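Local atomic coordinates of cytidine deaminase (PDB entry 3R2N), a protein that probably deaminates cytidine and deoxycytidine to uridine and deoxyuridine in pyrimidine salvage, as a zinc-dependent homotetramer. Residues 11-16 with 77-82. Sequence-based numbering, arbitrary orientation. Where two conformers were deposited one is given.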
ATOM      1  N   ASP D  11       2.076  24.051  19.448  1.00 49.80           N
ATOM      2  CA  ASP D  11       1.513  23.519  20.692  1.00 50.32           C
ATOM      3  C   ASP D  11       0.125  22.883  20.510  1.00 48.35           C
ATOM      4  O   ASP D  11      -0.137  21.773  20.993  1.00 47.89           O
ATOM      5  CB  ASP D  11       1.399  24.641  21.723  1.00 52.79           C
ATOM      6  CG  ASP D  11       2.375  24.485  22.862  1.00 57.61           C
ATOM      7  OD1 ASP D  11       2.132  23.585  23.718  1.00 60.71           O
ATOM      8  OD2 ASP D  11       3.368  25.262  22.904  1.00 59.80           O
ATOM      9  N   THR D  12      -0.770  23.600  19.840  1.00 46.67           N
ATOM     10  CA  THR D  12      -2.131  23.114  19.666  1.00 45.31           C
ATOM     11  C   THR D  12      -2.117  21.821  18.881  1.00 42.98           C
ATOM     12  O   THR D  12      -2.718  20.837  19.296  1.00 42.66           O
ATOM     13  CB  THR D  12      -2.996  24.145  18.982  1.00 45.07           C
ATOM     14  OG1 THR D  12      -3.121  25.263  19.852  1.00 48.13           O
ATOM     15  CG2 THR D  12      -4.377  23.598  18.691  1.00 44.62           C
ATOM     16  N   LEU D  13      -1.398  21.818  17.765  1.00 41.60           N
ATOM     17  CA  LEU D  13      -1.238  20.604  16.959  1.00 39.45           C
ATOM     18  C   LEU D  13      -0.646  19.418  17.760  1.00 39.63           C
ATOM     19  O   LEU D  13      -1.124  18.288  17.643  1.00 38.39           O
ATOM     20  CB  LEU D  13      -0.417  20.904  15.707  1.00 38.29           C
ATOM     21  CG  LEU D  13      -1.048  21.863  14.699  1.00 37.04           C
ATOM     22  CD1 LEU D  13      -0.145  22.001  13.487  1.00 36.31           C
ATOM     23  CD2 LEU D  13      -2.452  21.403  14.276  1.00 34.56           C
ATOM     24  N   GLN D  14       0.349  19.690  18.613  1.00 40.87           N
ATOM     25  CA  GLN D  14       1.035  18.630  19.374  1.00 41.31           C
ATOM     26  C   GLN D  14       0.112  17.980  20.409  1.00 41.32           C
ATOM     27  O   GLN D  14       0.019  16.727  20.496  1.00 41.37           O
ATOM     28  CB  GLN D  14       2.372  19.147  19.941  1.00 42.81           C
ATOM     29  CG  GLN D  14       2.584  19.062  21.441  1.00 47.21           C
ATOM     30  CD  GLN D  14       3.093  17.729  21.898  1.00 50.09           C
ATOM     31  OE1 GLN D  14       2.624  17.186  22.898  1.00 52.14           O
ATOM     32  NE2 GLN D  14       4.066  17.186  21.176  1.00 51.00           N
ATOM     33  N   LYS D  15      -0.611  18.825  21.142  1.00 41.40           N
ATOM     34  CA  LYS D  15      -1.635  18.380  22.098  1.00 41.54           C
ATOM     35  C   LYS D  15      -2.754  17.609  21.398  1.00 39.70           C
ATOM     36  O   LYS D  15      -3.198  16.583  21.903  1.00 40.02           O
ATOM     37  CB  LYS D  15      -2.211  19.553  22.893  1.00 41.60           C
ATOM     38  CG  LYS D  15      -1.274  20.062  23.998  1.00 45.95           C
ATOM     39  CD  LYS D  15      -1.726  21.426  24.517  1.00 49.80           C
ATOM     40  CE  LYS D  15      -0.537  22.292  24.891  1.00 55.03           C
ATOM     41  NZ  LYS D  15      -0.248  22.374  26.371  1.00 56.69           N
ATOM     42  N   ALA D  16      -3.201  18.104  20.247  1.00 38.26           N
ATOM     43  CA  ALA D  16      -4.280  17.437  19.482  1.00 37.03           C
ATOM     44  C   ALA D  16      -3.854  16.062  18.993  1.00 36.01           C
ATOM     45  O   ALA D  16      -4.642  15.120  19.033  1.00 35.98           O
ATOM     46  CB  ALA D  16      -4.728  18.286  18.321  1.00 35.51           C
ATOM     47  N   LEU D  77      -3.935  21.108   3.117  1.00 34.64           N
ATOM     48  CA  LEU D  77      -3.214  21.067   4.387  1.00 34.07           C
ATOM     49  C   LEU D  77      -2.251  22.220   4.485  1.00 34.00           C
ATOM     50  O   LEU D  77      -1.625  22.608   3.506  1.00 34.57           O
ATOM     51  CB  LEU D  77      -2.453  19.747   4.542  1.00 34.10           C
ATOM     52  CG  LEU D  77      -3.273  18.480   4.795  1.00 34.32           C
ATOM     53  CD1 LEU D  77      -2.358  17.310   4.725  1.00 35.30           C
ATOM     54  CD2 LEU D  77      -3.962  18.517   6.145  1.00 33.77           C
ATOM     55  N   VAL D  78      -2.118  22.773   5.674  1.00 33.55           N
ATOM     56  CA  VAL D  78      -1.243  23.908   5.848  1.00 33.73           C
ATOM     57  C   VAL D  78      -0.117  23.646   6.870  1.00 33.56           C
ATOM     58  O   VAL D  78       1.014  24.101   6.689  1.00 33.71           O
ATOM     59  CB  VAL D  78      -2.116  25.157   6.131  1.00 34.80           C
ATOM     60  CG1 VAL D  78      -1.536  26.052   7.184  1.00 36.56           C
ATOM     61  CG2 VAL D  78      -2.388  25.898   4.821  1.00 35.55           C
ATOM     62  N   ALA D  79      -0.411  22.884   7.924  1.00 32.90           N
ATOM     63  CA  ALA D  79       0.614  22.534   8.904  1.00 32.74           C
ATOM     64  C   ALA D  79       0.296  21.190   9.535  1.00 32.26           C
ATOM     65  O   ALA D  79      -0.866  20.906   9.830  1.00 32.11           O
ATOM     66  CB  ALA D  79       0.749  23.622   9.974  1.00 32.99           C
ATOM     67  N   VAL D  80       1.326  20.373   9.755  1.00 31.65           N
ATOM     68  CA  VAL D  80       1.134  19.009  10.262  1.00 31.46           C
ATOM     69  C   VAL D  80       2.160  18.668  11.347  1.00 32.26           C
ATOM     70  O   VAL D  80       3.352  18.992  11.214  1.00 32.35           O
ATOM     71  CB  VAL D  80       1.238  17.961   9.116  1.00 30.75           C
ATOM     72  CG1 VAL D  80       1.123  16.554   9.647  1.00 29.88           C
ATOM     73  CG2 VAL D  80       0.183  18.199   8.091  1.00 30.65           C
ATOM     74  N   TYR D  81       1.687  17.999  12.404  1.00 32.08           N
ATOM     75  CA  TYR D  81       2.523  17.571  13.524  1.00 32.43           C
ATOM     76  C   TYR D  81       2.198  16.102  13.854  1.00 32.35           C
ATOM     77  O   TYR D  81       1.086  15.793  14.321  1.00 32.27           O
ATOM     78  CB  TYR D  81       2.220  18.458  14.744  1.00 32.91           C
ATOM     79  CG  TYR D  81       3.308  18.549  15.813  1.00 33.94           C
ATOM     80  CD1 TYR D  81       3.555  19.742  16.474  1.00 35.33           C
ATOM     81  CD2 TYR D  81       4.064  17.437  16.184  1.00 34.05           C
ATOM     82  CE1 TYR D  81       4.561  19.834  17.462  1.00 35.56           C
ATOM     83  CE2 TYR D  81       5.051  17.518  17.180  1.00 33.53           C
ATOM     84  CZ  TYR D  81       5.295  18.712  17.796  1.00 35.66           C
ATOM     85  OH  TYR D  81       6.274  18.772  18.754  1.00 36.68           O
ATOM     86  N   CYS D  82       3.159  15.211  13.599  1.00 32.40           N
ATOM     87  CA  CYS D  82       2.995  13.787  13.881  0.70 32.78           C
ATOM     88  C   CYS D  82       3.722  13.406  15.183  1.00 33.48           C
ATOM     89  O   CYS D  82       4.835  13.901  15.471  1.00 34.48           O
ATOM     90  CB  CYS D  82       3.519  12.992  12.687  0.70 32.84           C
ATOM     91  SG  CYS D  82       3.183  11.240  12.644  0.70 34.31           S
TER
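Leu-13 and Gln-14, neighbours on helix 10-21, meet Tyr-81 and Ala-79 on strand 77-83. The tight part is made by Leu-13 and by the CB of Gln-14 over the Tyr-81 ring. Leu-13 is buried and points toward the strand. Its CB sits 3.7 Å from Tyr-81 CB. CG stands anti to the carbonyl carbon (chi1 -65°), and beyond it the CD1 methyl reaches Ala-79. That methyl lies 4.0 Å from Ala-79 CB and 3.9 Å from Ala-79 O. The Leu-13 side chain also touches Phe-38 on strand 34-39, so it packs over two adjacent strands.

Gln-14 meets the Tyr-81 ring through its aliphatic base. CB lies over one ring face, offset toward the rim, and comes within 3.4 Å of Tyr-81 CE1. This is a CH-pi contact, with CB 3.7 Å from the ring centroid and 25° off the normal. The CB of Tyr-81 points toward the helix, and its CG stands anti to the backbone N, beside the carbonyl carbon.

The helix packs on one face of the mixed sheet of the cytidine deaminase fold. Helix 61-71 lies on the other face, where Val-80 and Leu-77 touch Met-65. The axes of segments 11-16 and 77-82 come within 7.8 Å. Val-78 and Ala-79 form a classic beta bulge opposite Phe-38. Cys-60, Cys-93 and Cys-96 bind the zinc elsewhere in the chain; the Val-80 side chain is about 10 Å from a zinc ion.

The outer side is looser. No hydrogen bond joins the two segments. The Gln-14 amide is turned 80° from the ring plane. Its NE2 stays 3.6 Å from Tyr-81 OH and donates instead to Gly-87 O.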